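Local coordinates for aspartate aminotransferase (Leishmania major, PDB 4H51) that catalyses the reversible pyridoxal-phosphate-dependent transfer of an amino group from aspartate to 2-oxoglutarate, working as a homodimer, at the interface of chains A and B. Numbering follows the deposited sequence. Chains: chain A/B, Aspartate aminotransferase.

Contact 1: the interface of chains A and B. Residues chain A 24-27; chain B 289, 292-293, 296.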
loop_
_atom_site.group_PDB
_atom_site.type_symbol
_atom_site.label_atom_id
_atom_site.label_comp_id
_atom_site.label_asym_id
_atom_site.label_seq_id
_atom_site.Cartn_x
_atom_site.Cartn_y
_atom_site.Cartn_z
ATOM N N ILE A 24 17.390 13.663 -12.875
ATOM C CA ILE A 24 16.243 12.779 -12.828
ATOM C C ILE A 24 15.295 13.099 -13.959
ATOM O O ILE A 24 15.041 14.254 -14.239
ATOM C CB ILE A 24 15.514 12.828 -11.452
ATOM C CG1 ILE A 24 14.685 11.564 -11.285
ATOM C CG2 ILE A 24 14.661 14.075 -11.288
ATOM C CD1 ILE A 24 14.102 11.413 -9.879
ATOM N N GLN A 25 14.809 12.056 -14.621
ATOM C CA GLN A 25 13.926 12.182 -15.788
ATOM C C GLN A 25 12.456 12.255 -15.376
ATOM O O GLN A 25 11.920 11.323 -14.771
ATOM C CB GLN A 25 14.161 10.986 -16.734
ATOM C CG GLN A 25 13.150 10.802 -17.876
ATOM C CD GLN A 25 13.048 11.996 -18.831
ATOM O OE1 GLN A 25 14.060 12.510 -19.330
ATOM N NE2 GLN A 25 11.821 12.420 -19.116
ATOM N N ALA A 26 11.821 13.382 -15.694
ATOM C CA ALA A 26 10.420 13.586 -15.360
ATOM C C ALA A 26 9.615 12.537 -16.052
ATOM O O ALA A 26 10.014 12.043 -17.118
ATOM C CB ALA A 26 9.952 14.967 -15.791
ATOM N N GLN A 27 8.488 12.187 -15.455
ATOM C CA GLN A 27 7.516 11.304 -16.081
ATOM C C GLN A 27 6.214 12.042 -16.354
ATOM O O GLN A 27 5.788 12.862 -15.560
ATOM C CB GLN A 27 7.241 10.124 -15.148
ATOM C CG GLN A 27 8.482 9.305 -14.789
ATOM C CD GLN A 27 9.081 8.634 -15.982
ATOM O OE1 GLN A 27 8.398 7.892 -16.679
ATOM N NE2 GLN A 27 10.355 8.875 -16.224
ATOM N N ASP B 289 9.563 17.551 -11.151
ATOM C CA ASP B 289 10.077 16.375 -11.858
ATOM C C ASP B 289 10.175 15.173 -10.893
ATOM O O ASP B 289 9.798 14.049 -11.218
ATOM C CB ASP B 289 11.462 16.656 -12.440
ATOM C CG ASP B 289 11.436 17.520 -13.692
ATOM O OD1 ASP B 289 10.327 17.904 -14.150
ATOM O OD2 ASP B 289 12.560 17.799 -14.186
ATOM N N SER B 292 6.793 13.817 -10.074
ATOM C CA SER B 292 6.239 13.067 -11.222
ATOM C C SER B 292 6.760 11.626 -11.220
ATOM O O SER B 292 6.047 10.657 -11.550
ATOM C CB SER B 292 6.592 13.777 -12.553
ATOM O OG SER B 292 7.936 13.476 -12.965
ATOM N N VAL B 293 7.980 11.453 -10.778
ATOM C CA VAL B 293 8.523 10.102 -10.627
ATOM C C VAL B 293 7.876 9.374 -9.448
ATOM O O VAL B 293 7.507 8.223 -9.555
ATOM C CB VAL B 293 10.063 10.136 -10.480
ATOM C CG1 VAL B 293 10.622 8.739 -10.265
ATOM C CG2 VAL B 293 10.730 10.803 -11.713
ATOM N N SER B 296 4.496 8.312 -10.473
ATOM C CA SER B 296 4.531 7.247 -11.447
ATOM C C SER B 296 4.761 5.925 -10.729
ATOM O O SER B 296 4.128 4.942 -11.094
ATOM C CB SER B 296 5.543 7.451 -12.603
ATOM O OG SER B 296 6.882 7.450 -12.100
#

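Contact 2: the interface of chains A and B. Residues chain A 116, 301-304, 306; chain B 116, 119-120, 123, 273.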
loop_
_atom_site.group_PDB
_atom_site.type_symbol
_atom_site.label_atom_id
_atom_site.label_comp_id
_atom_site.label_asym_id
_atom_site.label_seq_id
_atom_site.Cartn_x
_atom_site.Cartn_y
_atom_site.Cartn_z
ATOM N N LEU A 116 -3.744 -4.023 -1.681
ATOM C CA LEU A 116 -4.096 -2.612 -1.778
ATOM C C LEU A 116 -5.073 -2.432 -2.937
ATOM O O LEU A 116 -4.729 -1.883 -4.034
ATOM C CB LEU A 116 -2.821 -1.764 -1.943
ATOM C CG LEU A 116 -1.761 -2.053 -0.838
ATOM C CD1 LEU A 116 -0.440 -1.375 -1.066
ATOM C CD2 LEU A 116 -2.266 -1.714 0.568
ATOM N N GLU A 301 7.386 -4.700 0.371
ATOM C CA GLU A 301 6.832 -3.488 -0.209
ATOM C C GLU A 301 6.187 -2.633 0.886
ATOM O O GLU A 301 6.498 -1.437 0.999
ATOM C CB GLU A 301 5.828 -3.787 -1.346
ATOM N N TYR A 302 5.268 -3.192 1.678
ATOM C CA TYR A 302 4.495 -2.355 2.613
ATOM C C TYR A 302 4.167 -3.006 3.984
ATOM O O TYR A 302 3.434 -2.430 4.766
ATOM C CB TYR A 302 3.213 -1.814 1.918
ATOM C CG TYR A 302 2.247 -2.902 1.439
ATOM C CD1 TYR A 302 1.288 -3.413 2.304
ATOM C CD2 TYR A 302 2.323 -3.424 0.143
ATOM C CE1 TYR A 302 0.405 -4.410 1.904
ATOM C CE2 TYR A 302 1.447 -4.414 -0.287
ATOM C CZ TYR A 302 0.501 -4.921 0.594
ATOM O OH TYR A 302 -0.382 -5.918 0.202
ATOM N N THR A 303 4.763 -4.176 4.229
ATOM C CA THR A 303 4.705 -4.933 5.499
ATOM C C THR A 303 3.359 -5.618 5.689
ATOM O O THR A 303 3.303 -6.858 5.772
ATOM C CB THR A 303 5.137 -4.116 6.718
ATOM O OG1 THR A 303 6.567 -3.995 6.691
ATOM C CG2 THR A 303 4.727 -4.815 8.073
ATOM N N CYS A 304 2.271 -4.842 5.724
ATOM C CA CYS A 304 0.944 -5.430 5.892
ATOM C C CYS A 304 -0.111 -4.392 5.478
ATOM O O CYS A 304 0.217 -3.197 5.392
ATOM C CB CYS A 304 0.738 -5.934 7.313
ATOM S SG CYS A 304 0.941 -4.641 8.570
ATOM N N PRO A 306 -3.720 -2.017 5.020
ATOM C CA PRO A 306 -4.566 -1.238 5.913
ATOM C C PRO A 306 -5.857 -1.962 6.297
ATOM O O PRO A 306 -6.480 -2.593 5.433
ATOM C CB PRO A 306 -4.905 0.007 5.080
ATOM C CG PRO A 306 -4.718 -0.400 3.687
ATOM C CD PRO A 306 -3.623 -1.411 3.669
ATOM N N LEU B 116 2.492 4.091 2.123
ATOM C CA LEU B 116 1.972 3.025 2.976
ATOM C C LEU B 116 2.857 2.884 4.222
ATOM O O LEU B 116 3.632 1.943 4.361
ATOM C CB LEU B 116 1.849 1.706 2.207
ATOM C CG LEU B 116 0.500 1.483 1.500
ATOM C CD1 LEU B 116 -0.606 1.273 2.533
ATOM C CD2 LEU B 116 0.125 2.601 0.510
ATOM N N THR B 119 7.288 1.557 6.024
ATOM C CA THR B 119 7.797 0.519 5.149
ATOM C C THR B 119 7.574 0.988 3.717
ATOM O O THR B 119 8.479 0.927 2.908
ATOM C CB THR B 119 7.122 -0.860 5.337
ATOM O OG1 THR B 119 7.188 -1.307 6.709
ATOM C CG2 THR B 119 7.738 -1.899 4.371
ATOM N N GLY B 120 6.360 1.439 3.415
ATOM C CA GLY B 120 6.022 1.945 2.081
ATOM C C GLY B 120 6.952 3.061 1.654
ATOM O O GLY B 120 7.357 3.160 0.480
ATOM N N SER B 123 10.456 1.560 0.833
ATOM C CA SER B 123 10.401 0.923 -0.471
ATOM C C SER B 123 10.327 1.934 -1.605
ATOM O O SER B 123 11.083 1.844 -2.606
ATOM C CB SER B 123 9.193 -0.022 -0.531
ATOM O OG SER B 123 9.114 -0.653 -1.780
ATOM N N ARG B 273 -1.511 2.310 8.396
ATOM C CA ARG B 273 -0.450 2.453 7.423
ATOM C C ARG B 273 -0.300 3.891 6.918
ATOM O O ARG B 273 -0.363 4.149 5.712
ATOM C CB ARG B 273 -0.648 1.509 6.233
ATOM C CG ARG B 273 -1.246 0.122 6.542
ATOM C CD ARG B 273 -0.472 -0.699 7.538
ATOM N NE ARG B 273 0.907 -0.985 7.091
ATOM C CZ ARG B 273 2.022 -0.696 7.741
ATOM N NH1 ARG B 273 1.973 -0.088 8.936
ATOM N NH2 ARG B 273 3.198 -0.978 7.178
#

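Contact 3: the interface of chains A and B. Residues chain A 51, 53, 55, 61-62, 270; chain B 81-83.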
loop_
_atom_site.group_PDB
_atom_site.type_symbol
_atom_site.label_atom_id
_atom_site.label_comp_id
_atom_site.label_asym_id
_atom_site.label_seq_id
_atom_site.Cartn_x
_atom_site.Cartn_y
_atom_site.Cartn_z
ATOM N N ILE A 51 -13.217 9.718 -13.928
ATOM C CA ILE A 51 -12.974 8.480 -13.172
ATOM C C ILE A 51 -14.314 7.731 -12.967
ATOM O O ILE A 51 -15.348 8.351 -12.777
ATOM C CB ILE A 51 -12.298 8.779 -11.852
ATOM C CG1 ILE A 51 -10.886 9.299 -12.108
ATOM C CG2 ILE A 51 -12.290 7.547 -10.924
ATOM C CD1 ILE A 51 -10.262 9.883 -10.863
ATOM N N ALA A 53 -16.396 6.569 -10.818
ATOM C CA ALA A 53 -16.878 6.609 -9.445
ATOM C C ALA A 53 -18.374 6.987 -9.467
ATOM O O ALA A 53 -18.792 7.885 -10.214
ATOM C CB ALA A 53 -16.089 7.626 -8.631
ATOM N N ARG A 55 -21.846 8.516 -8.461
ATOM C CA ARG A 55 -22.450 9.662 -7.800
ATOM C C ARG A 55 -23.936 9.456 -7.743
ATOM O O ARG A 55 -24.453 8.655 -8.496
ATOM C CB ARG A 55 -22.129 10.919 -8.605
ATOM C CG ARG A 55 -20.647 11.137 -8.804
ATOM C CD ARG A 55 -20.067 11.809 -7.621
ATOM N NE ARG A 55 -18.854 12.562 -7.938
ATOM C CZ ARG A 55 -17.642 12.319 -7.468
ATOM N NH1 ARG A 55 -17.367 11.291 -6.624
ATOM N NH2 ARG A 55 -16.668 13.158 -7.844
ATOM N N PRO A 61 -20.921 13.005 -4.357
ATOM C CA PRO A 61 -20.213 11.831 -3.920
ATOM C C PRO A 61 -21.124 11.033 -3.041
ATOM O O PRO A 61 -21.856 11.620 -2.289
ATOM C CB PRO A 61 -19.022 12.425 -3.118
ATOM C CG PRO A 61 -18.752 13.669 -3.783
ATOM C CD PRO A 61 -20.083 14.202 -4.282
ATOM N N TYR A 62 -21.036 9.716 -3.094
ATOM C CA TYR A 62 -22.001 8.813 -2.468
ATOM C C TYR A 62 -21.392 7.704 -1.580
ATOM O O TYR A 62 -21.279 6.520 -2.002
ATOM C CB TYR A 62 -22.888 8.199 -3.544
ATOM C CG TYR A 62 -24.013 7.359 -3.018
ATOM C CD1 TYR A 62 -25.115 7.932 -2.355
ATOM C CD2 TYR A 62 -23.996 6.008 -3.155
ATOM C CE1 TYR A 62 -26.120 7.159 -1.854
ATOM C CE2 TYR A 62 -25.016 5.237 -2.672
ATOM C CZ TYR A 62 -26.068 5.809 -2.026
ATOM O OH TYR A 62 -27.069 5.031 -1.553
ATOM N N TYR A 270 -13.397 3.350 -2.519
ATOM C CA TYR A 270 -12.259 3.840 -3.295
ATOM C C TYR A 270 -11.093 4.250 -2.423
ATOM O O TYR A 270 -10.009 3.775 -2.639
ATOM C CB TYR A 270 -12.621 5.052 -4.168
ATOM C CG TYR A 270 -13.921 4.911 -4.903
ATOM C CD1 TYR A 270 -15.093 5.286 -4.325
ATOM C CD2 TYR A 270 -13.958 4.434 -6.218
ATOM C CE1 TYR A 270 -16.299 5.149 -5.007
ATOM C CE2 TYR A 270 -15.152 4.312 -6.880
ATOM C CZ TYR A 270 -16.312 4.688 -6.279
ATOM O OH TYR A 270 -17.502 4.493 -6.962
ATOM N N TYR B 81 -15.711 8.758 0.315
ATOM C CA TYR B 81 -14.623 7.767 0.143
ATOM C C TYR B 81 -14.035 7.858 -1.261
ATOM O O TYR B 81 -13.539 6.862 -1.803
ATOM C CB TYR B 81 -15.194 6.349 0.334
ATOM C CG TYR B 81 -15.652 6.108 1.724
ATOM C CD1 TYR B 81 -14.771 5.702 2.692
ATOM C CD2 TYR B 81 -16.969 6.310 2.081
ATOM C CE1 TYR B 81 -15.179 5.487 3.998
ATOM C CE2 TYR B 81 -17.389 6.110 3.383
ATOM C CZ TYR B 81 -16.488 5.674 4.322
ATOM O OH TYR B 81 -16.891 5.485 5.616
ATOM N N GLU B 82 -14.147 9.028 -1.892
ATOM C CA GLU B 82 -13.583 9.203 -3.217
ATOM C C GLU B 82 -12.081 9.074 -3.171
ATOM O O GLU B 82 -11.451 9.357 -2.145
ATOM C CB GLU B 82 -13.936 10.563 -3.802
ATOM C CG GLU B 82 -15.428 10.812 -3.780
ATOM C CD GLU B 82 -16.163 9.708 -4.400
ATOM O OE1 GLU B 82 -15.796 9.443 -5.528
ATOM O OE2 GLU B 82 -17.121 9.126 -3.772
ATOM N N TYR B 83 -11.514 8.618 -4.279
ATOM C CA TYR B 83 -10.062 8.416 -4.338
ATOM C C TYR B 83 -9.323 9.654 -3.826
ATOM O O TYR B 83 -9.662 10.789 -4.174
ATOM C CB TYR B 83 -9.578 8.170 -5.765
ATOM C CG TYR B 83 -9.897 6.803 -6.351
ATOM C CD1 TYR B 83 -9.353 5.641 -5.793
ATOM C CD2 TYR B 83 -10.677 6.688 -7.492
ATOM C CE1 TYR B 83 -9.618 4.399 -6.356
ATOM C CE2 TYR B 83 -10.954 5.463 -8.071
ATOM C CZ TYR B 83 -10.419 4.313 -7.504
ATOM O OH TYR B 83 -10.690 3.091 -8.094
#

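Contact 1: the interface of chains A and B
A:Gln27 packs against helix 287-299 of chain B and buries more surface here than any other residue of the patch. The backbone N of A:Gln27, not the side-chain amide, makes a hydrogen bond across, to the hydroxyl OG of B:Ser292 at 2.9 Å and nearly straight (171° at the hydrogen). That hydroxyl is gripped twice, because OG of B:Ser292 also donates to the carbonyl O of B:Asp289 one turn earlier, at 2.6 Å. Serine suits the place: its OG, set between the backbone N and the carbonyl carbon (chi1 80°), can give a bond to its own helix and accept one from the partner.

The side chain of A:Gln27 bends toward its own backbone. The amide NE2 of A:Gln27 donates to the carbonyl O of A:Gln25 at 3.2 Å from above the carbonyl plane, which helps to hold the extended segment in shape. The aliphatic part still works across the contact, CG of A:Gln27 lying 3.6 Å from B:Ser296 OG.

B:Val293 has CG1 anti to the backbone N (chi1 178°), which turns the other branch to chain A. CG2 of B:Val293 packs 3.3 Å from A:Gln25 O and meets A:Ile24 CD1 tip to tip at 3.9 Å. The small A:Ala26 lets the chain run close: A:Ala26 CB lies 3.6 Å from B:Asp289 CG, the carboxylate carbon.

In the fold, this is the loop joining helices 17-22 and 31-41, by which the N-terminal part of one subunit lies on a helix of the other.

Contact 2: the interface of chains A and B
B:Leu116 and A:Tyr302 pack CB against CB at 3.8 Å, forming an apolar centre next to the dimer axis. There A:Leu116 and B:Leu116 reach toward each other tip to tip, CD2 to CD1 at 3.9 Å. Leucine can turn its two methyls differently in the two copies (chi2 173° in A:Leu116, -69° in B:Leu116), so the pair is not exactly symmetric. The CD1 of A:Leu116 also lies 3.6 Å above one face of the A:Tyr302 ring, toward its rim.

Beyond this core, the CG of B:Arg273 packs 3.6 Å from A:Pro306 CA, and the chain then bends at chi2 and chi3 (both close to -60°) to turn its guanidinium to the backbone of chain A. NH2 of B:Arg273 donates to A:Tyr302 O at 2.8 Å, with the oxygen close to the guanidinium plane. NE of B:Arg273 donates to A:Cys304 O at 2.9 Å, a more bent bond. Arginine suits two carbonyls set apart, having several N-H groups on one flat frame.

At the rim, A:Thr303 and B:Thr119 cross at about a right angle and share a hydrogen bond, OG1 to OG1, at 2.8 Å.

In this family the arginine and the Ser-Gly-Thr turn starting helix 117-129 contact the cofactor phosphate; holding B:Arg273 on the partner's carbonyls probably steadies cofactor binding as well as the dimer.

Contact 3: the interface of chains A and B
The Glu-Tyr-Leu-Pro stretch of chain B, here B:Glu82 and B:Tyr83, belongs to a loop that in this aminotransferase family enters the partner's active site, where its tyrosine typically reaches the cofactor phosphate. In chain A it meets the loop of A:Ile51 to A:Tyr62 and the short 3-10 helix 270-272, a few residues beyond the lysine that carries pyridoxal phosphate.

A:Tyr270 stands over B:Tyr83. CB of A:Tyr270 sits above the middle of the B:Tyr83 ring, 3.7 Å from the centroid, a CH-pi contact. The ring beyond it turns an edge to the same tyrosine: the planes are inclined by 68°, with A:Tyr270 CD2 3.7 Å from B:Tyr83 CE2. B:Tyr83 thus offers a broad face, while its hydroxyl can serve the phosphate as in the family; A:Tyr270 supplies a CB and a ring edge.

B:Glu82 buries more surface than its neighbours in the patch and makes a salt bridge with A:Arg55, NH1 to OE1 at 2.7 Å. Its chain is bent at chi2 (-52°), which turns the carboxylate to the guanidinium of A:Arg55. The oxygen lies near the guanidinium plane, whereas NH1 comes from above the carboxylate plane, the bond being bent (123° at the hydrogen). Attraction of opposite charges therefore probably counts for more than an aligned hydrogen bond. A:Pro61, whose rigid ring may suit the place, lies with CG 3.9 Å above one face of the A:Arg55 guanidinium.

Beside the tyrosine pair, the CG2 branch of A:Ile51 packs 3.8 Å from B:Tyr83 CE2.

The C-alpha centres of contact 1 and contact 2 lie about 22 Å apart, those of contacts 2 and 3 about 23 Å, and those of contacts 1 and 3 about 27 Å, so the three patches are spread over the dimer interface. Contacts 2 and 3 share the segment after the cofactor lysine, using B:Arg273 and A:Tyr270. In each chain the helix ending at 299 precedes the 301-306 loop, but contact 1 uses the helix of chain B and contact 2 the loop of chain A. Two-fold symmetry repeats each patch, and dimer formation thus probably shapes both active sites while also securing the N-terminal segments.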